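Local coordinates for protein CRISPR system Cmr subunit Cmr1-1 (Pyrococcus furiosus, PDB 4W8Z) that caps the type III-B Cmr ribonucleoprotein complex together with Cmr6 and binds RNA, as part of CRISPR defence against mobile genetic elements, at residues 42-47 with 283-288; 189-194 with 336-341; 94-99 with 106-111. All blocks are in the same frame, centred on the assembly; numbering follows the deposited sequence.

Contact 1: residues 42-47 with 283-288; sequences MRWWFR and PLWFGV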
loop_
_atom_site.group_PDB
_atom_site.type_symbol
_atom_site.label_atom_id
_atom_site.label_comp_id
_atom_site.label_asym_id
_atom_site.label_seq_id
_atom_site.Cartn_x
_atom_site.Cartn_y
_atom_site.Cartn_z
ATOM N N MET A 42 6.133 -7.720 -0.785
ATOM C CA MET A 42 5.544 -9.033 -1.045
ATOM C C MET A 42 5.406 -9.809 0.257
ATOM O O MET A 42 4.363 -10.408 0.535
ATOM C CB MET A 42 6.391 -9.830 -2.042
ATOM C CG MET A 42 6.232 -9.402 -3.493
ATOM S SD MET A 42 7.302 -10.338 -4.603
ATOM C CE MET A 42 6.776 -12.008 -4.233
ATOM N N ARG A 43 6.467 -9.783 1.057
ATOM C CA ARG A 43 6.467 -10.434 2.356
ATOM C C ARG A 43 5.375 -9.841 3.233
ATOM O O ARG A 43 4.660 -10.566 3.926
ATOM C CB ARG A 43 7.829 -10.290 3.033
ATOM C CG ARG A 43 8.071 -11.289 4.145
ATOM C CD ARG A 43 9.232 -10.872 5.022
ATOM N NE ARG A 43 9.708 -11.988 5.829
ATOM C CZ ARG A 43 10.723 -12.769 5.482
ATOM N NH1 ARG A 43 11.366 -12.542 4.344
ATOM N NH2 ARG A 43 11.097 -13.771 6.270
ATOM N N TRP A 44 5.240 -8.517 3.186
ATOM C CA TRP A 44 4.209 -7.835 3.958
ATOM C C TRP A 44 2.831 -8.321 3.546
ATOM O O TRP A 44 1.987 -8.618 4.391
ATOM C CB TRP A 44 4.295 -6.319 3.780
ATOM C CG TRP A 44 3.464 -5.566 4.781
ATOM C CD1 TRP A 44 3.897 -5.021 5.951
ATOM C CD2 TRP A 44 2.057 -5.283 4.706
ATOM N NE1 TRP A 44 2.853 -4.413 6.610
ATOM C CE2 TRP A 44 1.712 -4.561 5.868
ATOM C CE3 TRP A 44 1.058 -5.567 3.766
ATOM C CZ2 TRP A 44 0.414 -4.122 6.119
ATOM C CZ3 TRP A 44 -0.231 -5.135 4.018
ATOM C CH2 TRP A 44 -0.542 -4.420 5.186
ATOM N N TRP A 45 2.612 -8.411 2.238
ATOM C CA TRP A 45 1.297 -8.745 1.715
ATOM C C TRP A 45 0.956 -10.212 1.887
ATOM O O TRP A 45 -0.218 -10.573 1.925
ATOM C CB TRP A 45 1.191 -8.337 0.244
ATOM C CG TRP A 45 0.672 -6.951 0.120
ATOM C CD1 TRP A 45 1.368 -5.840 -0.253
ATOM C CD2 TRP A 45 -0.653 -6.510 0.432
ATOM N NE1 TRP A 45 0.553 -4.736 -0.214
ATOM C CE2 TRP A 45 -0.694 -5.120 0.205
ATOM C CE3 TRP A 45 -1.813 -7.158 0.876
ATOM C CZ2 TRP A 45 -1.849 -4.363 0.402
ATOM C CZ3 TRP A 45 -2.958 -6.406 1.071
ATOM C CH2 TRP A 45 -2.968 -5.021 0.833
ATOM N N PHE A 46 1.970 -11.058 2.007
ATOM C CA PHE A 46 1.715 -12.459 2.302
ATOM C C PHE A 46 1.073 -12.584 3.675
ATOM O O PHE A 46 0.165 -13.386 3.878
ATOM C CB PHE A 46 2.998 -13.286 2.247
ATOM C CG PHE A 46 2.832 -14.676 2.777
ATOM C CD1 PHE A 46 2.252 -15.660 1.998
ATOM C CD2 PHE A 46 3.240 -14.994 4.061
ATOM C CE1 PHE A 46 2.088 -16.939 2.488
ATOM C CE2 PHE A 46 3.078 -16.269 4.557
ATOM C CZ PHE A 46 2.502 -17.245 3.769
ATOM N N ARG A 47 1.555 -11.784 4.618
ATOM C CA ARG A 47 1.058 -11.829 5.986
ATOM C C ARG A 47 -0.382 -11.346 6.056
ATOM O O ARG A 47 -1.175 -11.840 6.853
ATOM C CB ARG A 47 1.934 -10.985 6.908
ATOM C CG ARG A 47 3.393 -11.392 6.939
ATOM C CD ARG A 47 4.065 -10.813 8.168
ATOM N NE ARG A 47 3.247 -11.060 9.353
ATOM C CZ ARG A 47 3.668 -10.919 10.605
ATOM N NH1 ARG A 47 4.914 -10.534 10.854
ATOM N NH2 ARG A 47 2.842 -11.170 11.610
ATOM N N PRO A 283 -5.441 2.775 10.126
ATOM C CA PRO A 283 -4.554 3.213 9.040
ATOM C C PRO A 283 -5.272 3.344 7.696
ATOM O O PRO A 283 -6.132 2.525 7.362
ATOM C CB PRO A 283 -3.503 2.102 8.974
ATOM C CG PRO A 283 -3.495 1.517 10.338
ATOM C CD PRO A 283 -4.907 1.595 10.828
ATOM N N LEU A 284 -4.917 4.375 6.938
ATOM C CA LEU A 284 -5.437 4.550 5.587
ATOM C C LEU A 284 -4.283 4.767 4.611
ATOM O O LEU A 284 -3.430 5.625 4.824
ATOM C CB LEU A 284 -6.423 5.722 5.539
ATOM C CG LEU A 284 -7.209 5.971 4.248
ATOM C CD1 LEU A 284 -8.516 6.677 4.568
ATOM C CD2 LEU A 284 -6.403 6.795 3.259
ATOM N N TRP A 285 -4.255 3.975 3.545
ATOM C CA TRP A 285 -3.261 4.155 2.492
ATOM C C TRP A 285 -3.968 4.640 1.249
ATOM O O TRP A 285 -5.135 4.321 1.040
ATOM C CB TRP A 285 -2.519 2.857 2.178
ATOM C CG TRP A 285 -1.833 2.203 3.333
ATOM C CD1 TRP A 285 -1.768 2.652 4.620
ATOM C CD2 TRP A 285 -1.111 0.969 3.301
ATOM N NE1 TRP A 285 -1.050 1.768 5.390
ATOM C CE2 TRP A 285 -0.637 0.726 4.602
ATOM C CE3 TRP A 285 -0.829 0.040 2.297
ATOM C CZ2 TRP A 285 0.107 -0.403 4.925
ATOM C CZ3 TRP A 285 -0.086 -1.080 2.618
ATOM C CH2 TRP A 285 0.376 -1.291 3.921
ATOM N N PHE A 286 -3.279 5.406 0.415
ATOM C CA PHE A 286 -3.844 5.707 -0.890
ATOM C C PHE A 286 -2.790 5.688 -1.986
ATOM O O PHE A 286 -1.586 5.767 -1.722
ATOM C CB PHE A 286 -4.592 7.048 -0.881
ATOM C CG PHE A 286 -3.752 8.233 -0.492
ATOM C CD1 PHE A 286 -3.039 8.946 -1.447
ATOM C CD2 PHE A 286 -3.714 8.666 0.822
ATOM C CE1 PHE A 286 -2.285 10.050 -1.090
ATOM C CE2 PHE A 286 -2.962 9.770 1.185
ATOM C CZ PHE A 286 -2.245 10.462 0.229
ATOM N N GLY A 287 -3.267 5.559 -3.219
ATOM C CA GLY A 287 -2.414 5.464 -4.384
ATOM C C GLY A 287 -3.282 5.485 -5.624
ATOM O O GLY A 287 -4.432 5.917 -5.568
ATOM N N VAL A 288 -2.737 5.017 -6.743
ATOM C CA VAL A 288 -3.463 5.055 -8.005
ATOM C C VAL A 288 -3.578 3.668 -8.630
ATOM O O VAL A 288 -2.579 2.969 -8.801
ATOM C CB VAL A 288 -2.785 6.014 -9.003
ATOM C CG1 VAL A 288 -3.601 6.134 -10.289
ATOM C CG2 VAL A 288 -2.589 7.379 -8.361
#
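Trp285, on strand 284-291, reaches across to Trp44 and Trp45 of helix 38-54, bridging backbones whose closest CA atoms, those of Trp45 and Trp285, stay 13.7 Å apart. Its CB points at the helix, and CG lies opposite the carbonyl carbon about CA-CB (chi1 -56°), which sends the indole straight out from the strand. The atoms nearest the strand, CB and the pyrrole ring, meet nothing on the helix; contact begins on the six-membered ring. There CZ2 lies 3.9 Å from CZ2 of Trp44, and the far corner CH2 comes to 3.5 Å from CH2 of Trp44, over one face of that indole and displaced toward its rim. The neighbouring corner, CZ3, is 4.3 Å from CZ2 of Trp45. Trp44 arrives from the opposite direction, and the two six-membered rings, with centroids 5.0 Å apart, meet obliquely at 46°. Within the helix, Trp44 CZ3 sits over the centre of the Trp45 ring. Phe302 of strand 294-302 makes an edge-to-face pair with Trp285. The resulting aromatic cluster joins a helix to a sheet, consistent with a junction between the N-terminal and C-terminal RAMP-like regions of Cmr1.

Contact 2: residues 189-194 with 336-341; sequences DEFKDS and TKVWGG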
loop_
_atom_site.group_PDB
_atom_site.type_symbol
_atom_site.label_atom_id
_atom_site.label_comp_id
_atom_site.label_asym_id
_atom_site.label_seq_id
_atom_site.Cartn_x
_atom_site.Cartn_y
_atom_site.Cartn_z
ATOM N N ASP A 189 -15.796 -4.313 -11.423
ATOM C CA ASP A 189 -16.329 -5.619 -11.064
ATOM C C ASP A 189 -15.268 -6.716 -11.140
ATOM O O ASP A 189 -15.284 -7.647 -10.337
ATOM C CB ASP A 189 -17.519 -5.974 -11.953
ATOM C CG ASP A 189 -18.790 -5.263 -11.530
ATOM O OD1 ASP A 189 -18.888 -4.861 -10.350
ATOM O OD2 ASP A 189 -19.696 -5.114 -12.378
ATOM N N GLU A 190 -14.351 -6.608 -12.098
ATOM C CA GLU A 190 -13.227 -7.538 -12.166
ATOM C C GLU A 190 -12.365 -7.412 -10.913
ATOM O O GLU A 190 -11.852 -8.407 -10.396
ATOM C CB GLU A 190 -12.379 -7.293 -13.413
ATOM C CG GLU A 190 -12.875 -8.017 -14.654
ATOM C CD GLU A 190 -11.967 -7.815 -15.855
ATOM O OE1 GLU A 190 -10.947 -7.106 -15.722
ATOM O OE2 GLU A 190 -12.276 -8.365 -16.931
ATOM N N PHE A 191 -12.214 -6.179 -10.439
ATOM C CA PHE A 191 -11.484 -5.891 -9.213
ATOM C C PHE A 191 -12.189 -6.556 -8.025
ATOM O O PHE A 191 -11.560 -7.272 -7.243
ATOM C CB PHE A 191 -11.373 -4.372 -9.015
ATOM C CG PHE A 191 -10.299 -3.941 -8.049
ATOM C CD1 PHE A 191 -9.602 -4.866 -7.287
ATOM C CD2 PHE A 191 -9.992 -2.598 -7.902
ATOM C CE1 PHE A 191 -8.622 -4.460 -6.399
ATOM C CE2 PHE A 191 -9.012 -2.184 -7.020
ATOM C CZ PHE A 191 -8.325 -3.115 -6.267
ATOM N N LYS A 192 -13.493 -6.318 -7.896
ATOM C CA LYS A 192 -14.288 -6.915 -6.824
ATOM C C LYS A 192 -14.159 -8.435 -6.805
ATOM O O LYS A 192 -13.917 -9.035 -5.761
ATOM C CB LYS A 192 -15.763 -6.543 -6.966
ATOM C CG LYS A 192 -16.117 -5.098 -6.667
ATOM C CD LYS A 192 -17.568 -5.020 -6.204
ATOM C CE LYS A 192 -18.290 -3.794 -6.742
ATOM N NZ LYS A 192 -19.747 -3.843 -6.403
ATOM N N ASP A 193 -14.319 -9.048 -7.972
ATOM C CA ASP A 193 -14.325 -10.501 -8.081
ATOM C C ASP A 193 -12.954 -11.117 -7.812
ATOM O O ASP A 193 -12.858 -12.210 -7.252
ATOM C CB ASP A 193 -14.822 -10.924 -9.462
ATOM C CG ASP A 193 -16.305 -10.662 -9.655
ATOM O OD1 ASP A 193 -16.992 -10.305 -8.672
ATOM O OD2 ASP A 193 -16.786 -10.830 -10.797
ATOM N N SER A 194 -11.899 -10.416 -8.212
ATOM C CA SER A 194 -10.544 -10.910 -8.012
ATOM C C SER A 194 -10.187 -10.980 -6.536
ATOM O O SER A 194 -9.561 -11.941 -6.090
ATOM C CB SER A 194 -9.536 -10.030 -8.745
ATOM O OG SER A 194 -9.667 -10.168 -10.147
ATOM N N THR A 336 -16.611 4.535 -4.890
ATOM C CA THR A 336 -17.171 3.194 -5.020
ATOM C C THR A 336 -16.481 2.204 -4.094
ATOM O O THR A 336 -15.257 2.094 -4.101
ATOM C CB THR A 336 -17.058 2.673 -6.459
ATOM O OG1 THR A 336 -17.796 3.531 -7.335
ATOM C CG2 THR A 336 -17.595 1.250 -6.560
ATOM N N LYS A 337 -17.267 1.483 -3.300
ATOM C CA LYS A 337 -16.725 0.444 -2.433
ATOM C C LYS A 337 -16.356 -0.794 -3.248
ATOM O O LYS A 337 -17.185 -1.336 -3.981
ATOM C CB LYS A 337 -17.726 0.084 -1.335
ATOM C CG LYS A 337 -17.198 -0.896 -0.292
ATOM C CD LYS A 337 -17.393 -0.364 1.125
ATOM C CE LYS A 337 -16.343 0.687 1.474
ATOM N NZ LYS A 337 -16.581 1.337 2.803
ATOM N N VAL A 338 -15.107 -1.231 -3.122
ATOM C CA VAL A 338 -14.605 -2.386 -3.862
ATOM C C VAL A 338 -14.635 -3.639 -2.990
ATOM O O VAL A 338 -14.949 -4.735 -3.461
ATOM C CB VAL A 338 -13.165 -2.141 -4.372
ATOM C CG1 VAL A 338 -12.639 -3.358 -5.115
ATOM C CG2 VAL A 338 -13.119 -0.909 -5.263
ATOM N N TRP A 339 -14.328 -3.460 -1.709
ATOM C CA TRP A 339 -14.257 -4.562 -0.758
ATOM C C TRP A 339 -14.624 -4.070 0.640
ATOM O O TRP A 339 -14.083 -3.075 1.115
ATOM C CB TRP A 339 -12.859 -5.175 -0.770
ATOM C CG TRP A 339 -12.680 -6.331 0.156
ATOM C CD1 TRP A 339 -12.089 -6.310 1.386
ATOM C CD2 TRP A 339 -13.083 -7.686 -0.070
ATOM N NE1 TRP A 339 -12.101 -7.565 1.940
ATOM C CE2 TRP A 339 -12.707 -8.429 1.068
ATOM C CE3 TRP A 339 -13.727 -8.344 -1.123
ATOM C CZ2 TRP A 339 -12.957 -9.799 1.183
ATOM C CZ3 TRP A 339 -13.972 -9.702 -1.007
ATOM C CH2 TRP A 339 -13.588 -10.414 0.137
ATOM N N GLY A 340 -15.555 -4.761 1.290
ATOM C CA GLY A 340 -16.033 -4.337 2.592
ATOM C C GLY A 340 -15.778 -5.358 3.679
ATOM O O GLY A 340 -16.559 -6.292 3.859
ATOM N N GLY A 341 -14.679 -5.180 4.406
ATOM C CA GLY A 341 -14.352 -6.042 5.529
ATOM C C GLY A 341 -15.111 -5.626 6.774
ATOM O O GLY A 341 -15.211 -6.387 7.735
#
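Val338 sits where the chain turns a corner between strands 335-337 and 339-340, and it passes close to helix 188-206, its CA lying 5.4 Å from the CA of Lys192. The valine carries much of the contact. Its CG1, anti to the backbone N (chi1 179°), is directed onto one face of the Phe191 ring in a CH-pi contact: the methyl is 3.9 Å from the centroid and 15° off the ring normal. It lies slightly toward the inner end of the ring, where CG of Phe191 is its nearest atom at 3.8 Å. The two side chains cross at roughly a right angle, and Phe185 stacks on the Phe191 ring.

Lys192 joins in with its aliphatic stem. Its CG packs against the carbonyl oxygen of Val338 at 3.4 Å; CD follows a little farther off, and the bend at chi3 (-141°) carries CE past the preceding peptide, 3.9 Å from Lys337 O. These are contacts of methylene groups with carbonyl oxygens. Lys337 directs its own CB away from the helix, and its ammonium group forms a salt bridge with Glu229 on the neighbouring strand.

Within the helix, Ser194 OG donates a 2.8 Å hydrogen bond back to Glu190 O, which also accepts from Ser194 N; the two donors reach that oxygen from opposite faces of the carbonyl plane. On the sheet side, Val338 and Trp339 both face Val228 of strand 226-231. This is a classic beta bulge, here at an irregular strand of the C-terminal sheet whose corner residue packs against a helix.

Contact 3: residues 94-99 with 106-111; sequences KEFKDK and FSINLL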
loop_
_atom_site.group_PDB
_atom_site.type_symbol
_atom_site.label_atom_id
_atom_site.label_comp_id
_atom_site.label_asym_id
_atom_site.label_seq_id
_atom_site.Cartn_x
_atom_site.Cartn_y
_atom_site.Cartn_z
ATOM N N LYS A 94 10.473 21.860 -9.249
ATOM C CA LYS A 94 9.327 22.662 -9.661
ATOM C C LYS A 94 8.058 21.814 -9.704
ATOM O O LYS A 94 6.948 22.343 -9.674
ATOM C CB LYS A 94 9.580 23.301 -11.030
ATOM N N GLU A 95 8.237 20.498 -9.756
ATOM C CA GLU A 95 7.134 19.550 -9.918
ATOM C C GLU A 95 6.073 19.624 -8.816
ATOM O O GLU A 95 4.890 19.402 -9.072
ATOM C CB GLU A 95 7.691 18.125 -9.999
ATOM C CG GLU A 95 6.639 17.041 -10.164
ATOM C CD GLU A 95 7.013 16.030 -11.231
ATOM O OE1 GLU A 95 7.339 14.877 -10.875
ATOM O OE2 GLU A 95 6.976 16.392 -12.427
ATOM N N PHE A 96 6.497 19.946 -7.600
ATOM C CA PHE A 96 5.591 19.940 -6.456
ATOM C C PHE A 96 4.544 21.052 -6.533
ATOM O O PHE A 96 3.347 20.802 -6.364
ATOM C CB PHE A 96 6.398 20.033 -5.158
ATOM C CG PHE A 96 7.337 18.877 -4.957
ATOM C CD1 PHE A 96 6.908 17.720 -4.328
ATOM C CD2 PHE A 96 8.640 18.934 -5.428
ATOM C CE1 PHE A 96 7.765 16.645 -4.159
ATOM C CE2 PHE A 96 9.502 17.863 -5.259
ATOM C CZ PHE A 96 9.062 16.717 -4.625
ATOM N N LYS A 97 4.991 22.275 -6.800
ATOM C CA LYS A 97 4.063 23.377 -7.008
ATOM C C LYS A 97 3.257 23.131 -8.282
ATOM O O LYS A 97 2.026 23.214 -8.277
ATOM C CB LYS A 97 4.809 24.712 -7.091
ATOM N N ASP A 98 3.964 22.802 -9.361
ATOM C CA ASP A 98 3.363 22.614 -10.683
ATOM C C ASP A 98 2.227 21.596 -10.708
ATOM O O ASP A 98 1.185 21.838 -11.317
ATOM C CB ASP A 98 4.434 22.184 -11.692
ATOM C CG ASP A 98 5.380 23.310 -12.062
ATOM O OD1 ASP A 98 5.348 24.367 -11.396
ATOM O OD2 ASP A 98 6.167 23.131 -13.017
ATOM N N LYS A 99 2.433 20.459 -10.054
ATOM C CA LYS A 99 1.476 19.359 -10.131
ATOM C C LYS A 99 0.539 19.289 -8.923
ATOM O O LYS A 99 -0.316 18.405 -8.857
ATOM C CB LYS A 99 2.214 18.027 -10.280
ATOM C CG LYS A 99 3.144 17.942 -11.481
ATOM C CD LYS A 99 2.370 17.834 -12.784
ATOM C CE LYS A 99 3.318 17.694 -13.966
ATOM N NZ LYS A 99 2.611 17.760 -15.272
ATOM N N PHE A 106 5.336 16.298 0.760
ATOM C CA PHE A 106 6.162 17.296 1.432
ATOM C C PHE A 106 7.564 16.785 1.756
ATOM O O PHE A 106 8.555 17.440 1.446
ATOM C CB PHE A 106 5.466 17.761 2.715
ATOM C CG PHE A 106 6.292 18.687 3.559
ATOM C CD1 PHE A 106 7.132 18.190 4.542
ATOM C CD2 PHE A 106 6.216 20.059 3.385
ATOM C CE1 PHE A 106 7.894 19.040 5.323
ATOM C CE2 PHE A 106 6.974 20.917 4.165
ATOM C CZ PHE A 106 7.813 20.404 5.134
ATOM N N SER A 107 7.633 15.613 2.379
ATOM C CA SER A 107 8.900 15.036 2.823
ATOM C C SER A 107 9.878 14.810 1.672
ATOM O O SER A 107 11.086 14.943 1.845
ATOM C CB SER A 107 8.653 13.715 3.563
ATOM O OG SER A 107 8.203 13.939 4.890
ATOM N N ILE A 108 9.354 14.468 0.502
ATOM C CA ILE A 108 10.188 14.234 -0.668
ATOM C C ILE A 108 10.746 15.564 -1.152
ATOM O O ILE A 108 11.923 15.677 -1.500
ATOM C CB ILE A 108 9.395 13.544 -1.798
ATOM C CG1 ILE A 108 8.808 12.220 -1.302
ATOM C CG2 ILE A 108 10.280 13.318 -3.013
ATOM C CD1 ILE A 108 7.867 11.573 -2.285
ATOM N N ASN A 109 9.886 16.575 -1.144
ATOM C CA ASN A 109 10.258 17.926 -1.534
ATOM C C ASN A 109 11.370 18.485 -0.647
ATOM O O ASN A 109 12.243 19.217 -1.114
ATOM C CB ASN A 109 9.026 18.832 -1.484
ATOM C CG ASN A 109 9.249 20.164 -2.163
ATOM O OD1 ASN A 109 10.237 20.356 -2.870
ATOM N ND2 ASN A 109 8.322 21.092 -1.959
ATOM N N LEU A 110 11.340 18.122 0.632
ATOM C CA LEU A 110 12.324 18.607 1.590
ATOM C C LEU A 110 13.675 17.931 1.387
ATOM O O LEU A 110 14.716 18.585 1.435
ATOM C CB LEU A 110 11.832 18.389 3.022
ATOM C CG LEU A 110 12.770 18.884 4.127
ATOM C CD1 LEU A 110 13.136 20.339 3.904
ATOM C CD2 LEU A 110 12.140 18.694 5.490
ATOM N N LEU A 111 13.657 16.619 1.174
ATOM C CA LEU A 111 14.876 15.888 0.853
ATOM C C LEU A 111 15.476 16.411 -0.446
ATOM O O LEU A 111 16.695 16.485 -0.594
ATOM C CB LEU A 111 14.595 14.389 0.740
ATOM C CG LEU A 111 14.305 13.650 2.048
ATOM C CD1 LEU A 111 13.760 12.261 1.772
ATOM C CD2 LEU A 111 15.563 13.575 2.907
#
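Phe96 and Asn109 lie flat against each other where helix 95-99 meets helix 106-113, with their CA atoms 7.1 Å apart. This is the close-packed part of the contact. The phenyl ring and the side-chain amide are stacked with planes only 13° apart, the two side chains sliding past one another in opposite directions. Asn109 CB stands over the middle of the ring, 3.6 Å from its centroid and 7° off the normal, a CH-pi contact. Beyond it the amide overhangs the CG-CD2 rim: CG is 3.6 Å from Phe96 CG, OD1 lies above and just outside CD2 at 3.3 Å, and ND2 overhangs the ring on the Phe96 CB side. Asn109 is set in this position by CG standing opposite its backbone N (chi1 -167°), which lays the amide along the ring. Backbone atoms of the same residue cover the outer end, its CA 3.5 Å from Phe96 CZ.

Two short consecutive helices, linked by six residues, thus pack together within the RAMP superfamily region, with Phe96 as the side chain that fills the gap between them.

Packing is slacker at the ring's edge, where Ile108 CG2 approaches Phe96 CZ near the ring plane at 4.0 Å; the isoleucine also rests on His21. The outward sides of both helices form the molecule's surface. Asp98 is exposed on the first; on the second, Phe106 and Leu110 point their CB atoms away from helix 95-99 and, in the crystal, meet a neighbouring molecule. Elsewhere on the second helix, Ser107 OG is hydrogen-bonded to Arg158.

Overall arrangement
Contacts 1 and 2 both reach the C-terminal sheet, from helices 38-54 and 188-206; their centres are 16 Å apart and their nearest atoms about 8 Å. Along the chain their segments alternate, so the two contacts cross. Helix 136-152 connects them further, since Leu152 touches both Trp45 and Phe191. Contact 1 lies about 3 Å from the centre of the chain, whereas contact 3 is a local closure about 21 Å from it, formed within the sequence that contact 1 spans. Contact 3 is centred 24 Å from contact 1 and 33 Å from contact 2. This is the apo form, with no RNA to relate them to.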